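PDB 4K2M: NTD biosynthesis operon protein NtdA from Bacillus subtilis subsp. subtilis, which catalyses the reversible pyridoxal phosphate-dependent transfer of an amino group from glutamate to 3-dehydro-glucose 6-phosphate, forming kanosamine 6-phosphate. Local coordinates for the interface of chains A and B. Coordinates in Å, arbitrary orientation; residue numbers count along the deposited sequence, not the author numbering. Chains: chain A/B, NTD biosynthesis operon protein NtdA.

The interface of chains A and B. Residues chain A 86-87, 90, 94, 300; chain B 86-87, 90, 94, 300.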
ATOM      1  N   ILE A  86      19.325  -5.909   3.512  1.00 18.73           N
ATOM      2  CA  ILE A  86      18.270  -5.401   2.627  1.00 18.96           C
ATOM      3  C   ILE A  86      18.854  -4.916   1.305  1.00 21.15           C
ATOM      4  O   ILE A  86      18.332  -5.224   0.234  1.00 21.35           O
ATOM      5  CB  ILE A  86      17.451  -4.288   3.316  1.00 15.08           C
ATOM      6  CG1 ILE A  86      16.628  -4.874   4.472  1.00 17.78           C
ATOM      7  CG2 ILE A  86      16.538  -3.583   2.325  1.00 14.22           C
ATOM      8  CD1 ILE A  86      16.192  -3.814   5.498  1.00 14.94           C
ATOM      9  N   LEU A  87      19.951  -4.174   1.370  1.00 17.41           N
ATOM     10  CA  LEU A  87      20.624  -3.732   0.149  1.00 21.44           C
ATOM     11  C   LEU A  87      21.063  -4.921  -0.699  1.00 21.15           C
ATOM     12  O   LEU A  87      21.004  -4.867  -1.930  1.00 22.77           O
ATOM     13  CB  LEU A  87      21.813  -2.837   0.479  1.00 22.25           C
ATOM     14  CG  LEU A  87      21.456  -1.441   0.969  1.00 24.28           C
ATOM     15  CD1 LEU A  87      22.697  -0.722   1.498  1.00 22.64           C
ATOM     16  CD2 LEU A  87      20.827  -0.626  -0.161  1.00 24.40           C
ATOM     17  N   LEU A  90      17.912  -6.456  -2.388  1.00 21.03           N
ATOM     18  CA  LEU A  90      17.388  -5.533  -3.390  1.00 20.04           C
ATOM     19  C   LEU A  90      18.282  -5.508  -4.622  1.00 21.33           C
ATOM     20  O   LEU A  90      17.827  -5.222  -5.726  1.00 16.62           O
ATOM     21  CB  LEU A  90      17.232  -4.128  -2.813  1.00 21.67           C
ATOM     22  CG  LEU A  90      16.181  -4.046  -1.700  1.00 27.77           C
ATOM     23  CD1 LEU A  90      15.931  -2.602  -1.283  1.00 29.67           C
ATOM     24  CD2 LEU A  90      14.862  -4.744  -2.106  1.00 26.31           C
ATOM     25  N   LEU A  94      15.698  -5.971  -7.592  1.00 16.39           N
ATOM     26  CA  LEU A  94      15.464  -4.836  -8.483  1.00 16.72           C
ATOM     27  C   LEU A  94      15.552  -5.167  -9.978  1.00 20.29           C
ATOM     28  O   LEU A  94      14.657  -4.762 -10.742  1.00 16.89           O
ATOM     29  CB  LEU A  94      16.326  -3.617  -8.103  1.00 17.42           C
ATOM     30  CG  LEU A  94      15.898  -2.890  -6.821  1.00 17.10           C
ATOM     31  CD1 LEU A  94      16.944  -1.861  -6.391  1.00 20.96           C
ATOM     32  CD2 LEU A  94      14.523  -2.226  -6.987  1.00 20.56           C
ATOM     33  N   LEU A 300       8.395  -6.573  -3.426  1.00 13.80           N
ATOM     34  CA  LEU A 300       9.616  -5.938  -2.929  1.00 15.64           C
ATOM     35  C   LEU A 300       9.628  -5.956  -1.404  1.00 15.52           C
ATOM     36  O   LEU A 300      10.647  -6.287  -0.785  1.00 14.53           O
ATOM     37  CB  LEU A 300       9.761  -4.506  -3.462  1.00 16.52           C
ATOM     38  CG  LEU A 300      11.064  -3.810  -3.037  1.00 17.41           C
ATOM     39  CD1 LEU A 300      11.919  -3.502  -4.245  1.00 23.81           C
ATOM     40  CD2 LEU A 300      10.788  -2.522  -2.262  1.00 26.77           C
TER
ATOM     41  N   ILE B  86      18.531   3.792  -7.955  1.00 17.94           N
ATOM     42  CA  ILE B  86      17.672   3.383  -6.842  1.00 15.23           C
ATOM     43  C   ILE B  86      18.494   2.840  -5.678  1.00 23.55           C
ATOM     44  O   ILE B  86      18.254   3.198  -4.524  1.00 18.91           O
ATOM     45  CB  ILE B  86      16.663   2.336  -7.292  1.00 17.33           C
ATOM     46  CG1 ILE B  86      15.666   2.985  -8.247  1.00 14.64           C
ATOM     47  CG2 ILE B  86      15.940   1.706  -6.079  1.00 19.06           C
ATOM     48  CD1 ILE B  86      14.831   1.971  -9.049  1.00 18.12           C
ATOM     49  N   LEU B  87      19.478   1.992  -5.978  1.00 18.35           N
ATOM     50  CA  LEU B  87      20.351   1.485  -4.932  1.00 18.00           C
ATOM     51  C   LEU B  87      21.092   2.633  -4.251  1.00 20.29           C
ATOM     52  O   LEU B  87      21.248   2.632  -3.031  1.00 21.29           O
ATOM     53  CB  LEU B  87      21.330   0.448  -5.476  1.00 20.08           C
ATOM     54  CG  LEU B  87      20.781  -0.935  -5.797  1.00 18.03           C
ATOM     55  CD1 LEU B  87      21.800  -1.763  -6.590  1.00 25.52           C
ATOM     56  CD2 LEU B  87      20.352  -1.695  -4.526  1.00 19.19           C
ATOM     57  N   LEU B  90      18.604   4.439  -1.935  1.00 18.18           N
ATOM     58  CA  LEU B  90      18.217   3.582  -0.814  1.00 20.86           C
ATOM     59  C   LEU B  90      19.359   3.450   0.179  1.00 17.83           C
ATOM     60  O   LEU B  90      19.133   3.240   1.364  1.00 17.46           O
ATOM     61  CB  LEU B  90      17.736   2.210  -1.293  1.00 23.91           C
ATOM     62  CG  LEU B  90      16.426   2.261  -2.089  1.00 27.97           C
ATOM     63  CD1 LEU B  90      15.918   0.866  -2.437  1.00 32.09           C
ATOM     64  CD2 LEU B  90      15.360   3.041  -1.322  1.00 30.98           C
ATOM     65  N   LEU B  94      17.555   4.093   3.684  1.00 18.14           N
ATOM     66  CA  LEU B  94      17.394   2.995   4.636  1.00 13.77           C
ATOM     67  C   LEU B  94      17.857   3.306   6.065  1.00 21.67           C
ATOM     68  O   LEU B  94      17.135   2.995   7.012  1.00 19.48           O
ATOM     69  CB  LEU B  94      18.008   1.689   4.112  1.00 16.63           C
ATOM     70  CG  LEU B  94      17.260   1.063   2.939  1.00 16.29           C
ATOM     71  CD1 LEU B  94      18.120   0.006   2.230  1.00 19.62           C
ATOM     72  CD2 LEU B  94      15.934   0.437   3.406  1.00 17.20           C
ATOM     73  N   LEU B 300       9.595   5.560   1.209  1.00 13.61           N
ATOM     74  CA  LEU B 300      10.576   4.801   0.444  1.00 13.57           C
ATOM     75  C   LEU B 300      10.257   4.809  -1.054  1.00 16.06           C
ATOM     76  O   LEU B 300      11.143   4.985  -1.890  1.00 15.68           O
ATOM     77  CB  LEU B 300      10.662   3.368   0.964  1.00 15.02           C
ATOM     78  CG  LEU B 300      11.774   2.558   0.288  1.00 21.34           C
ATOM     79  CD1 LEU B 300      12.707   1.971   1.330  1.00 25.58           C
ATOM     80  CD2 LEU B 300      11.165   1.467  -0.580  1.00 31.60           C
TER
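A:Leu90 and B:Leu90 meet methyl to methyl at the centre of this patch, CD1 of one lying 3.7 Å from CD1 of the other. Their side chains cross at about a right angle, and the contact is made by the CD1 methyls. In A:Leu90, CG stands anti to the carbonyl carbon (chi1 -65°), and CD1 continues outward anti to CA (chi2 -173°), which carries this methyl well beyond the backbone towards its twin. The other branch of A:Leu90, CD2, packs within its own subunit, 3.8 Å from A:Leu300 CD1.

Helix 80-93 of each chain runs antiparallel to its copy and passes into the short 3-10 helix 94-96, so residues 86 and 87 of one chain lie opposite residue 94 of the other. B:Leu94 pushes its CD1 methyl towards two neighbouring residues, 3.7 Å from A:Leu87 CD2 and 3.9 Å from A:Ile86 CG2. The leucines at 94 and 87 slide past one another in opposite directions, flank against flank, with CG of A:Leu87 joining its CD2 in the contact. Isoleucine is met at an angle, through the methyl on its beta carbon. In A:Ile86, CG1 sits beside the backbone N (chi1 -68°), which leaves CG2 anti to that N, beside the carbonyl carbon. Beta branching keeps this contact surface close to the helix, whereas leucine, branched one carbon later, reaches across. With the chains exchanged, A:Leu94 CD1 lies 3.7 Å from B:Ile86 CG2.

On helix 299-308, A:Leu300 and B:Leu300 approach more loosely through their CD2 methyls, 4.3 Å apart, next along the two-fold axis from the Leu90 pair. Aliphatic residues suit this seam: at the axis Leu90 and Leu300 can face their own copies without bringing like charges together, while Leu94 of each chain packs on Ile86 and Leu87 of the other. By burying these methyls around the two-fold axis, the patch helps hold together the NtdA homodimer.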